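Local coordinates for protein 361aa long hypothetical D-aminopeptidase (Pyrococcus horikoshii, PDB 2DRH) that is of unproven function but probably acts as an aminopeptidase of the S58 (DmpA) type, at residues G210-D214 with L226-R232; K20-V24 with T200-L204. Residues are numbered along the deposited sequence.

Overall arrangement
The two contacts lie at different depths in the same chain. Their centres are 29 Å apart, their nearest atoms are about 16 Å apart, and they do not touch. Contact 2 is buried near the middle of the fold, where a short 3-10 turn early in the chain packs on strand 198-207. Contact 1 lies farther out, between the two loops that flank the short helix 222-225, and is only partly buried. They come in series: the chain leaves the strand of contact 2 and runs on into the first loop of contact 1. Contact 1 is held by arginine hydrogen bonds and a salt bridge. Contact 2 relies on apolar packing against a glycine and one bridging water.

Contact 1: residues G210-D214 with L226-R232; sequences GRRED and LKNWPGR
Arg212 NH1 donates to Trp229 O at 2.7 Å, and Arg212 NH2 to Pro230 O at 3.1 Å. One arginine thus ties two loops together through backbone carbonyls, joining the loops either side of helix 222-225 in this S58 peptidase fold. Two weak bonds add to this: Arg212 NH1 to Leu226 O at 3.0 Å and Arg212 NH2 to Trp229 O at 3.3 Å. The three acceptors lie at the edge of the guanidinium, near its plane.

The carbonyls are presented by a type I beta turn from Leu226 to Trp229, closed by Trp229 N to Leu226 O at 3.1 Å, and by the chain just after it. Arg212 points its CB toward this loop, with rotamer t, p, p and chi4 near 68°. NE also bonds to Phe179 O and NH2 to Glu180 O, and Phe181 makes a cation-pi contact.

Residues 212-214 have helical backbone angles without regular helix bonds. The closest CA pair is Glu213 and Lys227, 6.2 Å apart. Glu213 (p, m) OE1 makes a salt bridge with Arg232 (m, t, p) NH2 at 2.7 Å; its hydrogen bond is bent and weak. Arg211 NH1 makes a second salt bridge, to Glu213 OE2 at 3.5 Å, so Arg211, Glu213 and Arg232 form a network. Arg232 NH1 also donates to Lys227 O at 3.3 Å, which ties its guanidinium to a turn carbonyl.

The segments bury 290 Å² in all. Gly231 has phi/psi of 95/9, angles that call for glycine. Arg232 CG lies over one face of the Arg212 guanidinium, 3.6 Å from Arg212 NH1.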
ATOM      1  N   GLY A 210      13.999 -20.427  -6.774  1.00 24.17           N
ATOM      2  CA  GLY A 210      14.645 -21.361  -5.873  1.00 24.96           C
ATOM      3  C   GLY A 210      16.008 -21.935  -6.162  1.00 26.64           C
ATOM      4  O   GLY A 210      16.382 -22.162  -7.315  1.00 24.81           O
ATOM      5  N   ARG A 211      16.750 -22.153  -5.077  1.00 28.42           N
ATOM      6  CA  ARG A 211      18.078 -22.758  -5.120  1.00 30.83           C
ATOM      7  C   ARG A 211      17.795 -24.251  -5.001  1.00 30.77           C
ATOM      8  O   ARG A 211      16.764 -24.644  -4.447  1.00 31.43           O
ATOM      9  CB  ARG A 211      18.918 -22.320  -3.917  1.00 32.35           C
ATOM     10  CG  ARG A 211      19.595 -20.971  -4.032  1.00 34.47           C
ATOM     11  CD  ARG A 211      20.021 -20.509  -2.645  1.00 37.08           C
ATOM     12  NE  ARG A 211      21.210 -19.663  -2.654  1.00 39.91           N
ATOM     13  CZ  ARG A 211      22.436 -20.101  -2.925  1.00 41.59           C
ATOM     14  NH1 ARG A 211      22.640 -21.379  -3.215  1.00 42.64           N
ATOM     15  NH2 ARG A 211      23.464 -19.262  -2.890  1.00 43.45           N
ATOM     16  N   ARG A 212      18.701 -25.080  -5.499  1.00 28.81           N
ATOM     17  CA  ARG A 212      18.509 -26.523  -5.446  1.00 29.07           C
ATOM     18  C   ARG A 212      18.198 -27.047  -4.043  1.00 28.64           C
ATOM     19  O   ARG A 212      17.262 -27.830  -3.860  1.00 27.53           O
ATOM     20  CB  ARG A 212      19.753 -27.238  -5.998  1.00 28.97           C
ATOM     21  CG  ARG A 212      19.696 -28.758  -5.892  1.00 28.79           C
ATOM     22  CD  ARG A 212      18.530 -29.338  -6.683  1.00 27.62           C
ATOM     23  NE  ARG A 212      18.725 -29.232  -8.126  1.00 27.14           N
ATOM     24  CZ  ARG A 212      19.648 -29.903  -8.805  1.00 27.79           C
ATOM     25  NH1 ARG A 212      20.468 -30.736  -8.175  1.00 26.92           N
ATOM     26  NH2 ARG A 212      19.759 -29.738 -10.113  1.00 27.66           N
ATOM     27  N   GLU A 213      18.975 -26.602  -3.060  1.00 27.21           N
ATOM     28  CA  GLU A 213      18.808 -27.048  -1.683  1.00 28.60           C
ATOM     29  C   GLU A 213      17.614 -26.513  -0.900  1.00 27.92           C
ATOM     30  O   GLU A 213      17.361 -26.974   0.217  1.00 27.60           O
ATOM     31  CB  GLU A 213      20.089 -26.776  -0.883  1.00 31.55           C
ATOM     32  CG  GLU A 213      20.761 -25.452  -1.207  1.00 37.67           C
ATOM     33  CD  GLU A 213      21.255 -25.401  -2.645  1.00 39.71           C
ATOM     34  OE1 GLU A 213      22.006 -26.316  -3.044  1.00 44.30           O
ATOM     35  OE2 GLU A 213      20.890 -24.456  -3.375  1.00 40.49           O
ATOM     36  N   ASP A 214      16.882 -25.550  -1.452  1.00 25.49           N
ATOM     37  CA  ASP A 214      15.727 -25.025  -0.734  1.00 25.19           C
ATOM     38  C   ASP A 214      14.513 -25.950  -0.873  1.00 25.36           C
ATOM     39  O   ASP A 214      13.702 -26.065   0.046  1.00 25.21           O
ATOM     40  CB  ASP A 214      15.346 -23.632  -1.249  1.00 26.39           C
ATOM     41  CG  ASP A 214      16.472 -22.616  -1.102  1.00 26.97           C
ATOM     42  OD1 ASP A 214      17.202 -22.652  -0.088  1.00 25.93           O
ATOM     43  OD2 ASP A 214      16.608 -21.766  -2.004  1.00 28.97           O
ATOM     44  N   LEU A 226      18.850 -34.231  -2.998  1.00 29.59           N
ATOM     45  CA  LEU A 226      19.215 -34.272  -4.410  1.00 28.95           C
ATOM     46  C   LEU A 226      20.252 -33.206  -4.778  1.00 28.42           C
ATOM     47  O   LEU A 226      20.324 -32.774  -5.924  1.00 26.98           O
ATOM     48  CB  LEU A 226      17.955 -34.126  -5.279  1.00 26.85           C
ATOM     49  CG  LEU A 226      17.074 -35.383  -5.399  1.00 28.60           C
ATOM     50  CD1 LEU A 226      16.651 -35.869  -4.026  1.00 28.54           C
ATOM     51  CD2 LEU A 226      15.849 -35.081  -6.248  1.00 27.21           C
ATOM     52  N   LYS A 227      21.047 -32.796  -3.793  1.00 30.09           N
ATOM     53  CA  LYS A 227      22.099 -31.795  -3.982  1.00 33.17           C
ATOM     54  C   LYS A 227      22.900 -31.978  -5.264  1.00 34.19           C
ATOM     55  O   LYS A 227      22.991 -31.081  -6.100  1.00 34.93           O
ATOM     56  CB  LYS A 227      23.103 -31.859  -2.832  1.00 35.10           C
ATOM     57  CG  LYS A 227      22.693 -31.204  -1.540  1.00 38.68           C
ATOM     58  CD  LYS A 227      23.507 -31.781  -0.383  1.00 40.52           C
ATOM     59  CE  LYS A 227      24.999 -31.820  -0.700  1.00 41.85           C
ATOM     60  NZ  LYS A 227      25.530 -30.476  -1.062  1.00 44.97           N
ATOM     61  N   ASN A 228      23.486 -33.159  -5.397  1.00 35.66           N
ATOM     62  CA  ASN A 228      24.350 -33.486  -6.523  1.00 36.51           C
ATOM     63  C   ASN A 228      23.706 -33.880  -7.850  1.00 37.05           C
ATOM     64  O   ASN A 228      24.419 -34.154  -8.822  1.00 37.42           O
ATOM     65  CB  ASN A 228      25.328 -34.569  -6.074  1.00 37.13           C
ATOM     66  CG  ASN A 228      26.164 -34.131  -4.883  1.00 37.99           C
ATOM     67  OD1 ASN A 228      26.409 -34.908  -3.959  1.00 39.33           O
ATOM     68  ND2 ASN A 228      26.609 -32.878  -4.902  1.00 38.75           N
ATOM     69  N   TRP A 229      22.379 -33.918  -7.910  1.00 35.63           N
ATOM     70  CA  TRP A 229      21.729 -34.268  -9.167  1.00 34.72           C
ATOM     71  C   TRP A 229      22.157 -33.204 -10.185  1.00 34.82           C
ATOM     72  O   TRP A 229      22.160 -32.013  -9.883  1.00 35.48           O
ATOM     73  CB  TRP A 229      20.208 -34.291  -8.997  1.00 34.75           C
ATOM     74  CG  TRP A 229      19.501 -34.983 -10.120  1.00 34.72           C
ATOM     75  CD1 TRP A 229      19.066 -34.423 -11.287  1.00 35.21           C
ATOM     76  CD2 TRP A 229      19.207 -36.381 -10.211  1.00 35.24           C
ATOM     77  NE1 TRP A 229      18.517 -35.388 -12.101  1.00 34.13           N
ATOM     78  CE2 TRP A 229      18.591 -36.599 -11.465  1.00 35.59           C
ATOM     79  CE3 TRP A 229      19.404 -37.474  -9.353  1.00 35.59           C
ATOM     80  CZ2 TRP A 229      18.171 -37.870 -11.885  1.00 35.65           C
ATOM     81  CZ3 TRP A 229      18.987 -38.739  -9.772  1.00 35.86           C
ATOM     82  CH2 TRP A 229      18.377 -38.924 -11.028  1.00 35.19           C
ATOM     83  N   PRO A 230      22.538 -33.625 -11.403  1.00 35.28           N
ATOM     84  CA  PRO A 230      22.983 -32.726 -12.478  1.00 34.76           C
ATOM     85  C   PRO A 230      22.066 -31.539 -12.779  1.00 34.18           C
ATOM     86  O   PRO A 230      20.917 -31.496 -12.340  1.00 34.02           O
ATOM     87  CB  PRO A 230      23.105 -33.663 -13.683  1.00 34.13           C
ATOM     88  CG  PRO A 230      23.440 -34.969 -13.063  1.00 34.65           C
ATOM     89  CD  PRO A 230      22.504 -35.019 -11.880  1.00 35.08           C
ATOM     90  N   GLY A 231      22.593 -30.579 -13.536  1.00 33.62           N
ATOM     91  CA  GLY A 231      21.820 -29.414 -13.927  1.00 33.25           C
ATOM     92  C   GLY A 231      21.951 -28.168 -13.071  1.00 33.44           C
ATOM     93  O   GLY A 231      21.205 -27.212 -13.272  1.00 32.74           O
ATOM     94  N   ARG A 232      22.890 -28.159 -12.131  1.00 32.15           N
ATOM     95  CA  ARG A 232      23.060 -26.997 -11.266  1.00 32.89           C
ATOM     96  C   ARG A 232      23.761 -25.840 -11.961  1.00 32.84           C
ATOM     97  O   ARG A 232      24.573 -26.046 -12.864  1.00 32.45           O
ATOM     98  CB  ARG A 232      23.817 -27.388  -9.988  1.00 33.16           C
ATOM     99  CG  ARG A 232      23.056 -28.400  -9.133  1.00 32.74           C
ATOM    100  CD  ARG A 232      23.573 -28.471  -7.704  1.00 33.40           C
ATOM    101  NE  ARG A 232      23.515 -27.174  -7.030  1.00 32.44           N
ATOM    102  CZ  ARG A 232      23.536 -27.017  -5.710  1.00 32.09           C
ATOM    103  NH1 ARG A 232      23.606 -28.078  -4.915  1.00 30.23           N
ATOM    104  NH2 ARG A 232      23.504 -25.801  -5.183  1.00 31.59           N
TER

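Contact 2: residues K20-V24 with T200-L204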
ATOM      1  N   LYS A  20      -7.061 -29.174 -11.192  1.00 25.96           N
ATOM      2  CA  LYS A  20      -6.494 -28.103 -12.003  1.00 25.82           C
ATOM      3  C   LYS A  20      -7.343 -26.862 -11.772  1.00 24.72           C
ATOM      4  O   LYS A  20      -8.495 -26.959 -11.335  1.00 24.91           O
ATOM      5  CB  LYS A  20      -6.527 -28.465 -13.488  1.00 25.31           C
ATOM      6  CG  LYS A  20      -5.563 -29.562 -13.921  1.00 23.90           C
ATOM      7  CD  LYS A  20      -5.817 -29.915 -15.384  1.00 24.16           C
ATOM      8  CE  LYS A  20      -4.857 -30.977 -15.907  1.00 25.64           C
ATOM      9  NZ  LYS A  20      -3.504 -30.420 -16.223  1.00 24.53           N
ATOM     10  N   ILE A  21      -6.780 -25.697 -12.072  1.00 22.59           N
ATOM     11  CA  ILE A  21      -7.498 -24.442 -11.887  1.00 20.94           C
ATOM     12  C   ILE A  21      -8.842 -24.422 -12.631  1.00 20.63           C
ATOM     13  O   ILE A  21      -9.773 -23.730 -12.221  1.00 19.00           O
ATOM     14  CB  ILE A  21      -6.639 -23.244 -12.348  1.00 17.37           C
ATOM     15  CG1 ILE A  21      -7.306 -21.938 -11.924  1.00 17.74           C
ATOM     16  CG2 ILE A  21      -6.434 -23.293 -13.861  1.00 14.51           C
ATOM     17  CD1 ILE A  21      -6.464 -20.697 -12.194  1.00 17.35           C
ATOM     18  N   THR A  22      -8.938 -25.187 -13.715  1.00 22.28           N
ATOM     19  CA  THR A  22     -10.166 -25.250 -14.510  1.00 22.66           C
ATOM     20  C   THR A  22     -11.297 -26.014 -13.820  1.00 24.03           C
ATOM     21  O   THR A  22     -12.372 -26.193 -14.396  1.00 22.49           O
ATOM     22  CB  THR A  22      -9.916 -25.884 -15.884  1.00 20.58           C
ATOM     23  OG1 THR A  22      -9.204 -27.114 -15.718  1.00 22.39           O
ATOM     24  CG2 THR A  22      -9.109 -24.947 -16.763  1.00 23.05           C
ATOM     25  N   ASP A  23     -11.050 -26.483 -12.600  1.00 25.87           N
ATOM     26  CA  ASP A  23     -12.096 -27.168 -11.854  1.00 27.05           C
ATOM     27  C   ASP A  23     -13.064 -26.067 -11.450  1.00 28.01           C
ATOM     28  O   ASP A  23     -14.184 -26.325 -11.010  1.00 28.29           O
ATOM     29  CB  ASP A  23     -11.537 -27.880 -10.619  1.00 27.48           C
ATOM     30  CG  ASP A  23     -10.963 -29.243 -10.949  1.00 26.23           C
ATOM     31  OD1 ASP A  23     -11.603 -29.971 -11.732  1.00 26.18           O
ATOM     32  OD2 ASP A  23      -9.888 -29.598 -10.425  1.00 24.62           O
ATOM     33  N   VAL A  24     -12.607 -24.825 -11.594  1.00 28.03           N
ATOM     34  CA  VAL A  24     -13.451 -23.671 -11.315  1.00 26.75           C
ATOM     35  C   VAL A  24     -14.179 -23.529 -12.650  1.00 27.07           C
ATOM     36  O   VAL A  24     -13.606 -23.064 -13.637  1.00 25.99           O
ATOM     37  CB  VAL A  24     -12.608 -22.405 -11.021  1.00 26.06           C
ATOM     38  CG1 VAL A  24     -13.521 -21.207 -10.786  1.00 23.11           C
ATOM     39  CG2 VAL A  24     -11.735 -22.636  -9.792  1.00 25.72           C
ATOM     40  N   THR A 200     -14.847 -24.171  -4.748  1.00 25.44           N
ATOM     41  CA  THR A 200     -13.595 -24.670  -5.289  1.00 24.63           C
ATOM     42  C   THR A 200     -12.543 -23.563  -5.367  1.00 24.62           C
ATOM     43  O   THR A 200     -12.854 -22.412  -5.704  1.00 25.24           O
ATOM     44  CB  THR A 200     -13.801 -25.227  -6.707  1.00 26.03           C
ATOM     45  OG1 THR A 200     -14.822 -26.233  -6.684  1.00 29.06           O
ATOM     46  CG2 THR A 200     -12.510 -25.826  -7.238  1.00 27.16           C
ATOM     47  N   VAL A 201     -11.306 -23.919  -5.046  1.00 23.35           N
ATOM     48  CA  VAL A 201     -10.183 -22.991  -5.123  1.00 21.86           C
ATOM     49  C   VAL A 201      -9.142 -23.644  -6.023  1.00 20.70           C
ATOM     50  O   VAL A 201      -8.583 -24.683  -5.675  1.00 20.57           O
ATOM     51  CB  VAL A 201      -9.533 -22.738  -3.750  1.00 21.41           C
ATOM     52  CG1 VAL A 201      -8.237 -21.932  -3.934  1.00 20.41           C
ATOM     53  CG2 VAL A 201     -10.503 -21.981  -2.845  1.00 21.19           C
ATOM     54  N   GLY A 202      -8.898 -23.044  -7.183  1.00 21.20           N
ATOM     55  CA  GLY A 202      -7.917 -23.593  -8.101  1.00 21.72           C
ATOM     56  C   GLY A 202      -6.670 -22.732  -8.219  1.00 21.17           C
ATOM     57  O   GLY A 202      -6.706 -21.526  -7.963  1.00 20.33           O
ATOM     58  N   ALA A 203      -5.561 -23.343  -8.620  1.00 20.83           N
ATOM     59  CA  ALA A 203      -4.319 -22.599  -8.763  1.00 21.10           C
ATOM     60  C   ALA A 203      -3.479 -23.034  -9.946  1.00 20.77           C
ATOM     61  O   ALA A 203      -3.362 -24.216 -10.239  1.00 22.39           O
ATOM     62  CB  ALA A 203      -3.490 -22.707  -7.488  1.00 19.72           C
ATOM     63  N   LEU A 204      -2.909 -22.051 -10.630  1.00 21.79           N
ATOM     64  CA  LEU A 204      -2.022 -22.301 -11.750  1.00 21.28           C
ATOM     65  C   LEU A 204      -0.775 -21.470 -11.460  1.00 21.72           C
ATOM     66  O   LEU A 204      -0.859 -20.266 -11.198  1.00 22.40           O
ATOM     67  CB  LEU A 204      -2.661 -21.861 -13.069  1.00 20.22           C
ATOM     68  CG  LEU A 204      -1.776 -22.053 -14.309  1.00 22.10           C
ATOM     69  CD1 LEU A 204      -2.637 -22.089 -15.546  1.00 22.19           C
ATOM     70  CD2 LEU A 204      -0.740 -20.926 -14.417  1.00 21.08           C
TER
HETATM   71  O   HOH W   1     -14.886 -28.181  -8.803  1.00 33.87           O
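This is a buried, mainly apolar contact between a 3-10 turn, residues 21-23, and the middle of strand 198-207. No direct hydrogen bond joins the segments, which bury 291 Å² between them. Ile21 sits almost directly on Gly202, with CA atoms 3.9 Å apart. Its CG1 is 3.8 Å from Gly202 C, and its CD1 reaches Leu204 CB at 4.1 Å. A CB on Gly202 would clash with Ile21 CA, so the missing side chain lets the turn lie close. Val24 CG2 packs on Gly202 N at 3.9 Å and on Thr200 CG2 at 4.2 Å.

The strand pairs antiparallel with strands 184-193 and 240-246 in a mixed sheet. The turn lies on one face of it, while Val201 and Ala203 point away from the turn and touch helix 309-328. Asp23 OD2 accepts from Lys20 N at 3.0 Å, within the turn, and is also hydrogen-bonded to Ser189 OG of strand 184-193. Asp23 N closes the turn on Lys20 O at 2.9 Å. At the Thr200 end, water 1 links the segments, donating to Asp23 O at 3.0 Å and lying 2.9 Å from Thr200 OG1 in a second hydrogen bond.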